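Local coordinates for protein response regulator (Colwellia psychrerythraea, PDB 3EQZ) that probably serves as a receiver-domain protein of the CheY-like kind found in bacterial signalling, built on a parallel beta sheet flanked by helices, at residues V6-D11 with L18-V23; L14-L19 with A32-R37. All coordinates share one frame; numbering follows the deposited sequence.

Contact 1 of 2, residues V6-D11 with L18-V23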
ATOM      1  N   VAL B   6     -22.685   7.000 -19.486  1.00 30.96           N
ATOM      2  CA  VAL B   6     -21.443   7.280 -18.752  1.00 30.12           C
ATOM      3  C   VAL B   6     -21.766   8.454 -17.838  1.00 29.54           C
ATOM      4  O   VAL B   6     -22.395   9.410 -18.283  1.00 29.27           O
ATOM      5  CB  VAL B   6     -20.277   7.623 -19.686  1.00 30.17           C
ATOM      6  CG1 VAL B   6     -19.007   7.945 -18.885  1.00 28.87           C
ATOM      7  CG2 VAL B   6     -20.024   6.468 -20.658  1.00 30.86           C
ATOM      8  N   PHE B   7     -21.415   8.354 -16.565  1.00 28.28           N
ATOM      9  CA  PHE B   7     -21.601   9.459 -15.613  1.00 29.51           C
ATOM     10  C   PHE B   7     -20.244   9.907 -15.170  1.00 30.10           C
ATOM     11  O   PHE B   7     -19.469   9.083 -14.637  1.00 30.48           O
ATOM     12  CB  PHE B   7     -22.403   8.988 -14.400  1.00 27.95           C
ATOM     13  CG  PHE B   7     -23.811   8.566 -14.757  1.00 30.85           C
ATOM     14  CD1 PHE B   7     -24.840   9.510 -14.843  1.00 31.93           C
ATOM     15  CD2 PHE B   7     -24.113   7.242 -15.036  1.00 30.73           C
ATOM     16  CE1 PHE B   7     -26.167   9.137 -15.206  1.00 35.21           C
ATOM     17  CE2 PHE B   7     -25.451   6.853 -15.396  1.00 34.61           C
ATOM     18  CZ  PHE B   7     -26.467   7.808 -15.490  1.00 33.38           C
ATOM     19  N   ILE B   8     -19.950  11.176 -15.395  1.00 29.98           N
ATOM     20  CA  ILE B   8     -18.715  11.780 -14.958  1.00 31.54           C
ATOM     21  C   ILE B   8     -18.973  12.556 -13.662  1.00 32.23           C
ATOM     22  O   ILE B   8     -19.805  13.476 -13.644  1.00 31.28           O
ATOM     23  CB  ILE B   8     -18.153  12.786 -15.997  1.00 31.62           C
ATOM     24  CG1 ILE B   8     -17.831  12.054 -17.291  1.00 30.88           C
ATOM     25  CG2 ILE B   8     -16.878  13.520 -15.432  1.00 31.28           C
ATOM     26  CD1 ILE B   8     -17.642  12.953 -18.514  1.00 31.30           C
ATOM     27  N   VAL B   9     -18.266  12.174 -12.595  1.00 31.35           N
ATOM     28  CA  VAL B   9     -18.448  12.799 -11.284  1.00 31.25           C
ATOM     29  C   VAL B   9     -17.129  13.482 -10.840  1.00 32.11           C
ATOM     30  O   VAL B   9     -16.125  12.832 -10.510  1.00 29.48           O
ATOM     31  CB  VAL B   9     -18.954  11.774 -10.264  1.00 31.48           C
ATOM     32  CG1 VAL B   9     -19.400  12.449  -8.970  1.00 30.15           C
ATOM     33  CG2 VAL B   9     -20.068  10.909 -10.906  1.00 28.36           C
ATOM     34  N   ASP B  10     -17.137  14.811 -10.844  1.00 32.91           N
ATOM     35  CA  ASP B  10     -15.909  15.569 -10.626  1.00 34.98           C
ATOM     36  C   ASP B  10     -16.365  16.972 -10.381  1.00 36.33           C
ATOM     37  O   ASP B  10     -17.033  17.564 -11.244  1.00 35.41           O
ATOM     38  CB  ASP B  10     -15.075  15.535 -11.906  1.00 36.22           C
ATOM     39  CG  ASP B  10     -13.694  16.196 -11.753  1.00 40.55           C
ATOM     40  OD1 ASP B  10     -13.396  16.833 -10.696  1.00 42.54           O
ATOM     41  OD2 ASP B  10     -12.889  16.037 -12.710  1.00 46.45           O
ATOM     42  N   ASP B  11     -16.027  17.536  -9.226  1.00 38.53           N
ATOM     43  CA  ASP B  11     -16.498  18.905  -8.948  1.00 40.99           C
ATOM     44  C   ASP B  11     -15.577  20.005  -9.541  1.00 42.31           C
ATOM     45  O   ASP B  11     -15.827  21.192  -9.387  1.00 42.58           O
ATOM     46  CB  ASP B  11     -16.757  19.109  -7.457  1.00 40.67           C
ATOM     47  CG  ASP B  11     -15.509  18.949  -6.631  1.00 42.47           C
ATOM     48  OD1 ASP B  11     -14.435  18.641  -7.183  1.00 45.60           O
ATOM     49  OD2 ASP B  11     -15.593  19.150  -5.422  1.00 44.88           O
ATOM     50  N   LEU B  18     -12.890  18.404 -19.582  1.00 33.81           N
ATOM     51  CA  LEU B  18     -11.918  17.627 -20.340  1.00 35.07           C
ATOM     52  C   LEU B  18     -12.359  16.172 -20.490  1.00 35.06           C
ATOM     53  O   LEU B  18     -12.387  15.648 -21.604  1.00 34.68           O
ATOM     54  CB  LEU B  18     -10.527  17.710 -19.727  1.00 36.00           C
ATOM     55  CG  LEU B  18      -9.539  16.694 -20.320  1.00 38.58           C
ATOM     56  CD1 LEU B  18      -9.081  17.046 -21.746  1.00 39.06           C
ATOM     57  CD2 LEU B  18      -8.344  16.570 -19.373  1.00 44.03           C
ATOM     58  N   LEU B  19     -12.770  15.532 -19.381  1.00 34.43           N
ATOM     59  CA  LEU B  19     -13.282  14.145 -19.443  1.00 33.26           C
ATOM     60  C   LEU B  19     -14.455  14.075 -20.393  1.00 33.35           C
ATOM     61  O   LEU B  19     -14.571  13.172 -21.241  1.00 32.12           O
ATOM     62  CB  LEU B  19     -13.719  13.628 -18.059  1.00 31.52           C
ATOM     63  CG  LEU B  19     -12.572  13.389 -17.070  1.00 33.97           C
ATOM     64  CD1 LEU B  19     -13.072  13.084 -15.618  1.00 29.76           C
ATOM     65  CD2 LEU B  19     -11.610  12.254 -17.583  1.00 32.42           C
ATOM     66  N   LYS B  20     -15.380  14.999 -20.210  1.00 34.07           N
ATOM     67  CA  LYS B  20     -16.550  15.010 -21.093  1.00 35.10           C
ATOM     68  C   LYS B  20     -16.204  15.107 -22.595  1.00 34.66           C
ATOM     69  O   LYS B  20     -16.834  14.469 -23.422  1.00 34.82           O
ATOM     70  CB  LYS B  20     -17.534  16.133 -20.733  1.00 35.49           C
ATOM     71  CG  LYS B  20     -18.836  15.966 -21.532  1.00 37.83           C
ATOM     72  CD  LYS B  20     -19.977  16.856 -21.017  1.00 44.18           C
ATOM     73  CE  LYS B  20     -21.280  16.325 -21.544  1.00 48.11           C
ATOM     74  NZ  LYS B  20     -22.436  17.255 -21.272  1.00 52.84           N
ATOM     75  N   THR B  21     -15.230  15.923 -22.954  1.00 35.04           N
ATOM     76  CA  THR B  21     -14.885  16.018 -24.359  1.00 35.87           C
ATOM     77  C   THR B  21     -14.206  14.740 -24.876  1.00 35.82           C
ATOM     78  O   THR B  21     -14.330  14.407 -26.046  1.00 37.01           O
ATOM     79  CB  THR B  21     -14.028  17.265 -24.668  1.00 36.64           C
ATOM     80  OG1 THR B  21     -12.770  17.169 -23.984  1.00 40.57           O
ATOM     81  CG2 THR B  21     -14.753  18.556 -24.232  1.00 35.89           C
ATOM     82  N   ILE B  22     -13.538  13.996 -24.005  1.00 34.77           N
ATOM     83  CA  ILE B  22     -12.928  12.750 -24.407  1.00 34.25           C
ATOM     84  C   ILE B  22     -13.963  11.632 -24.538  1.00 34.34           C
ATOM     85  O   ILE B  22     -13.865  10.794 -25.404  1.00 33.91           O
ATOM     86  CB  ILE B  22     -11.794  12.330 -23.405  1.00 34.44           C
ATOM     87  CG1 ILE B  22     -10.572  13.199 -23.623  1.00 34.85           C
ATOM     88  CG2 ILE B  22     -11.386  10.855 -23.607  1.00 32.82           C
ATOM     89  CD1 ILE B  22      -9.740  13.360 -22.385  1.00 38.84           C
ATOM     90  N   VAL B  23     -14.977  11.626 -23.675  1.00 34.44           N
ATOM     91  CA  VAL B  23     -15.960  10.551 -23.689  1.00 33.78           C
ATOM     92  C   VAL B  23     -17.022  10.718 -24.776  1.00 34.77           C
ATOM     93  O   VAL B  23     -17.545   9.734 -25.325  1.00 33.36           O
ATOM     94  CB  VAL B  23     -16.705  10.437 -22.303  1.00 34.11           C
ATOM     95  CG1 VAL B  23     -17.882   9.469 -22.406  1.00 33.23           C
ATOM     96  CG2 VAL B  23     -15.733  10.045 -21.138  1.00 31.06           C
TER

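Contact 2 of 2, residues L14-L19 with A32-R37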
ATOM      1  N   LEU B  14     -12.985  22.385 -14.950  1.00 42.98           N
ATOM      2  CA  LEU B  14     -12.029  22.171 -16.035  1.00 42.12           C
ATOM      3  C   LEU B  14     -11.727  20.686 -16.326  1.00 41.83           C
ATOM      4  O   LEU B  14     -11.750  20.267 -17.478  1.00 40.50           O
ATOM      5  CB  LEU B  14     -10.744  22.908 -15.730  1.00 43.17           C
ATOM      6  CG  LEU B  14     -10.956  24.446 -15.798  1.00 44.30           C
ATOM      7  CD1 LEU B  14      -9.699  25.204 -15.388  1.00 47.35           C
ATOM      8  CD2 LEU B  14     -11.381  24.824 -17.189  1.00 41.80           C
ATOM      9  N   THR B  15     -11.424  19.895 -15.284  1.00 40.32           N
ATOM     10  CA  THR B  15     -11.046  18.491 -15.514  1.00 39.57           C
ATOM     11  C   THR B  15     -12.299  17.714 -15.863  1.00 38.42           C
ATOM     12  O   THR B  15     -12.264  16.788 -16.679  1.00 37.79           O
ATOM     13  CB  THR B  15     -10.267  17.850 -14.326  1.00 40.00           C
ATOM     14  OG1 THR B  15     -10.932  18.133 -13.091  1.00 39.96           O
ATOM     15  CG2 THR B  15      -8.816  18.382 -14.283  1.00 40.05           C
ATOM     16  N   CYS B  16     -13.423  18.152 -15.309  1.00 36.94           N
ATOM     17  CA  CYS B  16     -14.709  17.608 -15.707  1.00 36.97           C
ATOM     18  C   CYS B  16     -15.052  17.744 -17.204  1.00 36.85           C
ATOM     19  O   CYS B  16     -15.515  16.796 -17.877  1.00 35.95           O
ATOM     20  CB  CYS B  16     -15.807  18.285 -14.885  1.00 37.16           C
ATOM     21  SG  CYS B  16     -17.337  17.332 -14.900  1.00 42.99           S
ATOM     22  N   ASN B  17     -14.887  18.968 -17.708  1.00 36.27           N
ATOM     23  CA  ASN B  17     -15.124  19.272 -19.110  1.00 35.59           C
ATOM     24  C   ASN B  17     -14.145  18.512 -20.027  1.00 35.09           C
ATOM     25  O   ASN B  17     -14.531  18.026 -21.134  1.00 35.33           O
ATOM     26  CB  ASN B  17     -14.943  20.774 -19.355  1.00 35.50           C
ATOM     27  CG  ASN B  17     -14.933  21.099 -20.810  1.00 34.95           C
ATOM     28  OD1 ASN B  17     -13.878  21.422 -21.398  1.00 36.31           O
ATOM     29  ND2 ASN B  17     -16.100  20.927 -21.446  1.00 33.85           N
ATOM     30  N   LEU B  18     -12.890  18.404 -19.582  1.00 33.81           N
ATOM     31  CA  LEU B  18     -11.918  17.627 -20.340  1.00 35.07           C
ATOM     32  C   LEU B  18     -12.359  16.172 -20.490  1.00 35.06           C
ATOM     33  O   LEU B  18     -12.387  15.648 -21.604  1.00 34.68           O
ATOM     34  CB  LEU B  18     -10.527  17.710 -19.727  1.00 36.00           C
ATOM     35  CG  LEU B  18      -9.539  16.694 -20.320  1.00 38.58           C
ATOM     36  CD1 LEU B  18      -9.081  17.046 -21.746  1.00 39.06           C
ATOM     37  CD2 LEU B  18      -8.344  16.570 -19.373  1.00 44.03           C
ATOM     38  N   LEU B  19     -12.770  15.532 -19.381  1.00 34.43           N
ATOM     39  CA  LEU B  19     -13.282  14.145 -19.443  1.00 33.26           C
ATOM     40  C   LEU B  19     -14.455  14.075 -20.393  1.00 33.35           C
ATOM     41  O   LEU B  19     -14.571  13.172 -21.241  1.00 32.12           O
ATOM     42  CB  LEU B  19     -13.719  13.628 -18.059  1.00 31.52           C
ATOM     43  CG  LEU B  19     -12.572  13.389 -17.070  1.00 33.97           C
ATOM     44  CD1 LEU B  19     -13.072  13.084 -15.618  1.00 29.76           C
ATOM     45  CD2 LEU B  19     -11.610  12.254 -17.583  1.00 32.42           C
ATOM     46  N   ALA B  32     -22.390  14.822 -17.063  1.00 39.24           N
ATOM     47  CA  ALA B  32     -21.422  15.206 -16.081  1.00 39.49           C
ATOM     48  C   ALA B  32     -22.088  15.846 -14.868  1.00 40.55           C
ATOM     49  O   ALA B  32     -22.961  16.712 -15.029  1.00 40.41           O
ATOM     50  CB  ALA B  32     -20.404  16.148 -16.689  1.00 39.48           C
ATOM     51  N   PHE B  33     -21.674  15.418 -13.668  1.00 39.56           N
ATOM     52  CA  PHE B  33     -22.182  15.948 -12.386  1.00 39.92           C
ATOM     53  C   PHE B  33     -21.082  16.663 -11.627  1.00 40.43           C
ATOM     54  O   PHE B  33     -20.088  16.018 -11.233  1.00 40.92           O
ATOM     55  CB  PHE B  33     -22.682  14.808 -11.498  1.00 39.28           C
ATOM     56  CG  PHE B  33     -23.932  14.177 -12.004  1.00 41.30           C
ATOM     57  CD1 PHE B  33     -25.160  14.533 -11.476  1.00 42.23           C
ATOM     58  CD2 PHE B  33     -23.892  13.286 -13.057  1.00 41.01           C
ATOM     59  CE1 PHE B  33     -26.316  13.980 -11.972  1.00 45.58           C
ATOM     60  CE2 PHE B  33     -25.049  12.748 -13.567  1.00 42.95           C
ATOM     61  CZ  PHE B  33     -26.257  13.081 -13.018  1.00 42.85           C
ATOM     62  N   GLN B  34     -21.234  17.965 -11.400  1.00 40.38           N
ATOM     63  CA  GLN B  34     -20.252  18.675 -10.602  1.00 42.33           C
ATOM     64  C   GLN B  34     -20.589  18.557  -9.095  1.00 41.38           C
ATOM     65  O   GLN B  34     -19.785  18.963  -8.237  1.00 41.34           O
ATOM     66  CB  GLN B  34     -20.147  20.151 -11.003  1.00 43.57           C
ATOM     67  CG  GLN B  34     -20.502  20.458 -12.473  1.00 51.37           C
ATOM     68  CD  GLN B  34     -19.295  20.886 -13.302  1.00 60.08           C
ATOM     69  OE1 GLN B  34     -19.193  20.557 -14.498  1.00 62.93           O
ATOM     70  NE2 GLN B  34     -18.373  21.631 -12.673  1.00 62.67           N
ATOM     71  N   HIS B  35     -21.753  17.996  -8.782  1.00 39.63           N
ATOM     72  CA  HIS B  35     -22.193  17.873  -7.413  1.00 39.29           C
ATOM     73  C   HIS B  35     -22.449  16.422  -7.086  1.00 38.84           C
ATOM     74  O   HIS B  35     -23.485  15.850  -7.467  1.00 38.18           O
ATOM     75  CB  HIS B  35     -23.489  18.682  -7.155  1.00 39.69           C
ATOM     76  CG  HIS B  35     -23.333  20.150  -7.393  1.00 39.76           C
ATOM     77  ND1 HIS B  35     -23.670  20.752  -8.594  1.00 40.30           N
ATOM     78  CD2 HIS B  35     -22.852  21.134  -6.596  1.00 37.40           C
ATOM     79  CE1 HIS B  35     -23.407  22.044  -8.518  1.00 39.36           C
ATOM     80  NE2 HIS B  35     -22.911  22.302  -7.317  1.00 38.47           N
ATOM     81  N   PRO B  36     -21.511  15.819  -6.348  1.00 39.05           N
ATOM     82  CA  PRO B  36     -21.576  14.396  -6.038  1.00 39.08           C
ATOM     83  C   PRO B  36     -22.888  14.003  -5.399  1.00 38.28           C
ATOM     84  O   PRO B  36     -23.447  12.954  -5.709  1.00 38.16           O
ATOM     85  CB  PRO B  36     -20.424  14.200  -5.040  1.00 39.78           C
ATOM     86  CG  PRO B  36     -19.421  15.263  -5.421  1.00 40.98           C
ATOM     87  CD  PRO B  36     -20.200  16.414  -6.028  1.00 38.56           C
ATOM     88  N   ARG B  37     -23.399  14.819  -4.506  1.00 38.05           N
ATOM     89  CA  ARG B  37     -24.626  14.386  -3.839  1.00 37.91           C
ATOM     90  C   ARG B  37     -25.821  14.305  -4.751  1.00 36.08           C
ATOM     91  O   ARG B  37     -26.743  13.573  -4.509  1.00 36.49           O
ATOM     92  CB  ARG B  37     -24.979  15.300  -2.695  1.00 39.50           C
ATOM     93  CG  ARG B  37     -26.281  14.832  -2.124  1.00 43.03           C
ATOM     94  CD  ARG B  37     -26.637  15.565  -0.889  1.00 48.17           C
ATOM     95  NE  ARG B  37     -27.857  14.968  -0.373  1.00 53.04           N
ATOM     96  CZ  ARG B  37     -28.396  13.847  -0.842  1.00 53.89           C
ATOM     97  NH1 ARG B  37     -27.803  13.174  -1.843  1.00 54.40           N
ATOM     98  NH2 ARG B  37     -29.528  13.398  -0.298  1.00 53.15           N
TER

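Contact 1 of 2, residues V6-D11 with L18-V23
I8 meets L19 and K20 with two different branches. Its CG2 lies 3.8 Å from L19 CD1, and the two side chains cross obliquely. The other branch runs on to the helix backbone. With CG1 anti to the carbonyl carbon (chi1 -62°) and the chain extended beyond it (chi2 164°), the I8 end methyl CD1 stops 3.5 Å from K20 CA. That is tight for a carbon pair. K20 CB is 3.9 Å from the same I8 CD1, while the rest of the lysine leads away from the strand. V6 and V23 reach toward each other tip to tip, with V6 CG1 4.0 Å from V23 CG1. V23 also offers its second methyl, CG2, to I8 CD1 at a looser 4.4 Å. At the other end, D10 and L19 cross at about a right angle, and L19 CD1 sits 4.1 Å from D10 OD2. Strand 6-9 and helix 18-23 run antiparallel, at 163°, with their axes 9.5 Å apart. This is the strand-to-helix half of a beta-alpha-beta unit. V30 and I51 from the neighbouring strands, with L115 and L119 of helix 112-124, extend the apolar layer. The join is therefore almost wholly hydrophobic, and each oxygen of the D10 carboxylate at its edge has a hydrogen-bond partner, T15 OG1 for OD2 and the backbone N of D12 for OD1.

Contact 2 of 2, residues L14-L19 with A32-R37
C16 buries more surface here than any other residue, and its sulfur makes the closest approaches on the helix side. SG stands anti to the backbone N (chi1 -161°), which carries it from helix 14-19 toward the end of strand 30-33. There it meets two neighbours. The methyl CB of A32 lies 3.7 Å from C16 SG, an apolar contact. Q34 OE1 is also 3.7 Å from C16 SG, a van der Waals approach. The same Q34 OE1 lies 4.1 Å from C16 CB, so the amide oxygen sits beside the whole cysteine side chain. Q34 gets there by an irregular path: CG lies on the side away from the carbonyl carbon, but chi1 (-28°) is well short of staggered. The chain then bends at chi2 (-111°), bringing the amide to the helix. The amide nitrogen NE2 makes a weak hydrogen bond to T13 OG1, near the start of the helix. A32 needs no such turn, because its CB already points at the helix. The touching surface is small, 119 Å² over both sides, and mixes one methyl, one thiol and one amide. C16 also packs on I8 of strand 6-9 and on D10 just beyond it, and A32 packs on I8. The contact lies where helix 13-23 passes over the end of strand 30-33, an outermost strand of the sheet within this chain, just before helix 36-39.

Overall arrangement
Contact 1 and contact 2 set one helix, 13-23, against neighbouring parallel strands. Their centres lie about 6 Å apart, and they share L18 and L19. Contact 1 uses the later turns of the helix over strand 6-9. Contact 2 uses an earlier turn over the end of strand 30-33. The strands themselves are joined, with I8 O 2.7 Å from F33 N in a probable hydrogen bond. Both contacts lie within the beta-alpha-beta unit of strand 6-9, helix 13-23 and strand 30-33, in the CheY-like receiver fold. In that family, acidic residues after the first strand usually help form an acidic pocket, so D10 and D11 probably do so here. D10 also touches D53 of strand 49-53.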